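Local coordinates for protein acid phosphatase (Mycobacterium tuberculosis, PDB 2A6P) that removes phosphate from a broad range of phosphate monoesters and can serve as a fructose-1,6-bisphosphatase in gluconeogenesis, with negligible phosphoglycerate mutase activity, at residues A[91-96]-A[108-114]. Sequence-based numbering, arbitrary orientation.
Sequences WDYGSY and EPDWLVW
Two T-shaped aromatic pairs, W91 on W114 and Y96 on W111, join the loop after strand 83-84 to the segment that leads into helix 113-116, both in the region between strand 83-84 and helix 124-141 of the histidine phosphatase fold. They illustrate how a segment with little regular structure can be held by rings set at right angles. In the first pair W91 presents its benzo edge to the face of W114, with six-membered centroids 5.7 Å apart and planes at 88°. In the second, the edge of Y96 around CD1 and CE1 meets the pyrrole face of W111 at 84°, CE1 lying 3.6 Å from W111 NE1. That indole nitrogen itself is bonded to the carbonyl of G117, while I104 of helix 101-105 touches both Y96 and W111.

An apolar contact accompanies the first pair. V113 lays CG2 over one face of the W91 six-membered ring in a CH-pi contact; W91 carries CG anti to its own backbone nitrogen, which turns the indole toward 108-114. A bond from W91 NE1 to the carbonyl of E122 holds the indole further. W91 follows E90, the probable proton donor/acceptor, and its side chain comes within about 4 Å of that residue's, which places the contact beside the probable catalytic glutamate.

The one hydrogen bond between the two segments joins Y96 to E108, whose chain, extended beyond CG, brings its carboxylate to the tyrosine hydroxyl. The two planes stand 81° apart, and Y96 OH donates to E108 OE2 at 2.6 Å, nearly in line with the C-O bond.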
loop_
_atom_site.group_PDB
_atom_site.type_symbol
_atom_site.label_atom_id
_atom_site.label_comp_id
_atom_site.label_asym_id
_atom_site.label_seq_id
_atom_site.Cartn_x
_atom_site.Cartn_y
_atom_site.Cartn_z
ATOM N N TRP A 91 -5.607 -16.954 -9.307
ATOM C CA TRP A 91 -6.232 -17.948 -8.448
ATOM C C TRP A 91 -7.141 -18.787 -9.346
ATOM O O TRP A 91 -7.905 -18.230 -10.119
ATOM C CB TRP A 91 -7.089 -17.233 -7.392
ATOM C CG TRP A 91 -7.459 -18.051 -6.193
ATOM C CD1 TRP A 91 -8.032 -19.291 -6.185
ATOM C CD2 TRP A 91 -7.301 -17.671 -4.813
ATOM N NE1 TRP A 91 -8.237 -19.707 -4.890
ATOM C CE2 TRP A 91 -7.799 -18.735 -4.028
ATOM C CE3 TRP A 91 -6.785 -16.534 -4.166
ATOM C CZ2 TRP A 91 -7.797 -18.699 -2.621
ATOM C CZ3 TRP A 91 -6.782 -16.497 -2.762
ATOM C CH2 TRP A 91 -7.285 -17.576 -2.010
ATOM N N ASP A 92 -7.043 -20.112 -9.267
ATOM C CA ASP A 92 -7.909 -20.993 -10.061
ATOM C C ASP A 92 -9.305 -20.921 -9.452
ATOM O O ASP A 92 -9.527 -21.431 -8.357
ATOM C CB ASP A 92 -7.410 -22.432 -10.002
ATOM C CG ASP A 92 -8.315 -23.395 -10.753
ATOM O OD1 ASP A 92 -9.347 -22.950 -11.307
ATOM O OD2 ASP A 92 -7.992 -24.598 -10.782
ATOM N N TYR A 93 -10.247 -20.298 -10.156
ATOM C CA TYR A 93 -11.600 -20.135 -9.628
ATOM C C TYR A 93 -12.545 -21.315 -9.760
ATOM O O TYR A 93 -13.676 -21.248 -9.290
ATOM C CB TYR A 93 -12.249 -18.893 -10.241
ATOM C CG TYR A 93 -11.494 -17.615 -9.923
ATOM C CD1 TYR A 93 -10.799 -16.924 -10.917
ATOM C CD2 TYR A 93 -11.471 -17.103 -8.619
ATOM C CE1 TYR A 93 -10.097 -15.749 -10.629
ATOM C CE2 TYR A 93 -10.773 -15.933 -8.314
ATOM C CZ TYR A 93 -10.087 -15.260 -9.322
ATOM O OH TYR A 93 -9.398 -14.111 -9.013
ATOM N N GLY A 94 -12.089 -22.393 -10.382
ATOM C CA GLY A 94 -12.946 -23.558 -10.532
ATOM C C GLY A 94 -14.386 -23.249 -10.921
ATOM O O GLY A 94 -14.640 -22.599 -11.931
ATOM N N SER A 95 -15.330 -23.693 -10.102
ATOM C CA SER A 95 -16.753 -23.499 -10.375
ATOM C C SER A 95 -17.183 -22.038 -10.499
ATOM O O SER A 95 -18.151 -21.726 -11.196
ATOM C CB SER A 95 -17.589 -24.157 -9.267
ATOM O OG SER A 95 -17.169 -25.487 -8.998
ATOM N N TYR A 96 -16.473 -21.145 -9.816
ATOM C CA TYR A 96 -16.814 -19.728 -9.824
ATOM C C TYR A 96 -16.292 -18.928 -11.021
ATOM O O TYR A 96 -16.604 -17.746 -11.182
ATOM C CB TYR A 96 -16.337 -19.098 -8.515
ATOM C CG TYR A 96 -17.075 -19.585 -7.281
ATOM C CD1 TYR A 96 -16.639 -19.230 -6.005
ATOM C CD2 TYR A 96 -18.219 -20.377 -7.385
ATOM C CE1 TYR A 96 -17.313 -19.645 -4.866
ATOM C CE2 TYR A 96 -18.909 -20.804 -6.240
ATOM C CZ TYR A 96 -18.448 -20.431 -4.984
ATOM O OH TYR A 96 -19.115 -20.839 -3.844
ATOM N N GLU A 108 -23.219 -18.072 -1.421
ATOM C CA GLU A 108 -22.342 -18.014 -0.253
ATOM C C GLU A 108 -22.217 -16.552 0.180
ATOM O O GLU A 108 -21.202 -15.905 -0.078
ATOM C CB GLU A 108 -20.965 -18.590 -0.612
ATOM C CG GLU A 108 -20.414 -19.578 0.408
ATOM C CD GLU A 108 -19.293 -20.455 -0.153
ATOM O OE1 GLU A 108 -18.771 -21.309 0.598
ATOM O OE2 GLU A 108 -18.931 -20.297 -1.341
ATOM N N PRO A 109 -23.260 -16.022 0.849
ATOM C CA PRO A 109 -23.402 -14.653 1.364
ATOM C C PRO A 109 -22.195 -13.999 2.031
ATOM O O PRO A 109 -22.048 -12.782 1.973
ATOM C CB PRO A 109 -24.593 -14.767 2.308
ATOM C CG PRO A 109 -25.459 -15.761 1.590
ATOM C CD PRO A 109 -24.449 -16.825 1.201
ATOM N N ASP A 110 -21.336 -14.792 2.659
ATOM C CA ASP A 110 -20.162 -14.241 3.332
ATOM C C ASP A 110 -18.847 -14.535 2.600
ATOM O O ASP A 110 -17.760 -14.326 3.154
ATOM C CB ASP A 110 -20.083 -14.793 4.753
ATOM C CG ASP A 110 -20.016 -16.308 4.781
ATOM O OD1 ASP A 110 -20.791 -16.955 4.037
ATOM O OD2 ASP A 110 -19.200 -16.857 5.552
ATOM N N TRP A 111 -18.951 -15.005 1.357
ATOM C CA TRP A 111 -17.772 -15.355 0.562
ATOM C C TRP A 111 -16.730 -14.270 0.273
ATOM O O TRP A 111 -17.056 -13.129 -0.066
ATOM C CB TRP A 111 -18.201 -15.943 -0.781
ATOM C CG TRP A 111 -17.043 -16.433 -1.617
ATOM C CD1 TRP A 111 -16.450 -17.671 -1.566
ATOM C CD2 TRP A 111 -16.335 -15.692 -2.619
ATOM N NE1 TRP A 111 -15.418 -17.742 -2.479
ATOM C CE2 TRP A 111 -15.326 -16.541 -3.134
ATOM C CE3 TRP A 111 -16.452 -14.392 -3.128
ATOM C CZ2 TRP A 111 -14.441 -16.128 -4.139
ATOM C CZ3 TRP A 111 -15.573 -13.982 -4.127
ATOM C CH2 TRP A 111 -14.579 -14.850 -4.622
ATOM N N LEU A 112 -15.467 -14.663 0.417
ATOM C CA LEU A 112 -14.298 -13.840 0.108
ATOM C C LEU A 112 -13.345 -14.924 -0.355
ATOM O O LEU A 112 -13.223 -15.956 0.303
ATOM C CB LEU A 112 -13.698 -13.159 1.336
ATOM C CG LEU A 112 -14.263 -11.835 1.853
ATOM C CD1 LEU A 112 -13.441 -11.416 3.069
ATOM C CD2 LEU A 112 -14.225 -10.745 0.769
ATOM N N VAL A 113 -12.687 -14.720 -1.486
ATOM C CA VAL A 113 -11.782 -15.744 -1.969
ATOM C C VAL A 113 -10.722 -16.035 -0.913
ATOM O O VAL A 113 -10.286 -17.174 -0.751
ATOM C CB VAL A 113 -11.117 -15.313 -3.303
ATOM C CG1 VAL A 113 -10.282 -14.052 -3.100
ATOM C CG2 VAL A 113 -10.270 -16.457 -3.854
ATOM N N TRP A 114 -10.351 -14.994 -0.172
ATOM C CA TRP A 114 -9.317 -15.065 0.865
ATOM C C TRP A 114 -9.566 -16.009 2.032
ATOM O O TRP A 114 -8.616 -16.523 2.635
ATOM C CB TRP A 114 -9.057 -13.662 1.420
ATOM C CG TRP A 114 -8.790 -12.716 0.334
ATOM C CD1 TRP A 114 -9.658 -11.806 -0.202
ATOM C CD2 TRP A 114 -7.600 -12.660 -0.454
ATOM N NE1 TRP A 114 -9.075 -11.189 -1.287
ATOM C CE2 TRP A 114 -7.813 -11.696 -1.464
ATOM C CE3 TRP A 114 -6.371 -13.336 -0.406
ATOM C CZ2 TRP A 114 -6.840 -11.394 -2.427
ATOM C CZ3 TRP A 114 -5.403 -13.033 -1.361
ATOM C CH2 TRP A 114 -5.646 -12.070 -2.359
#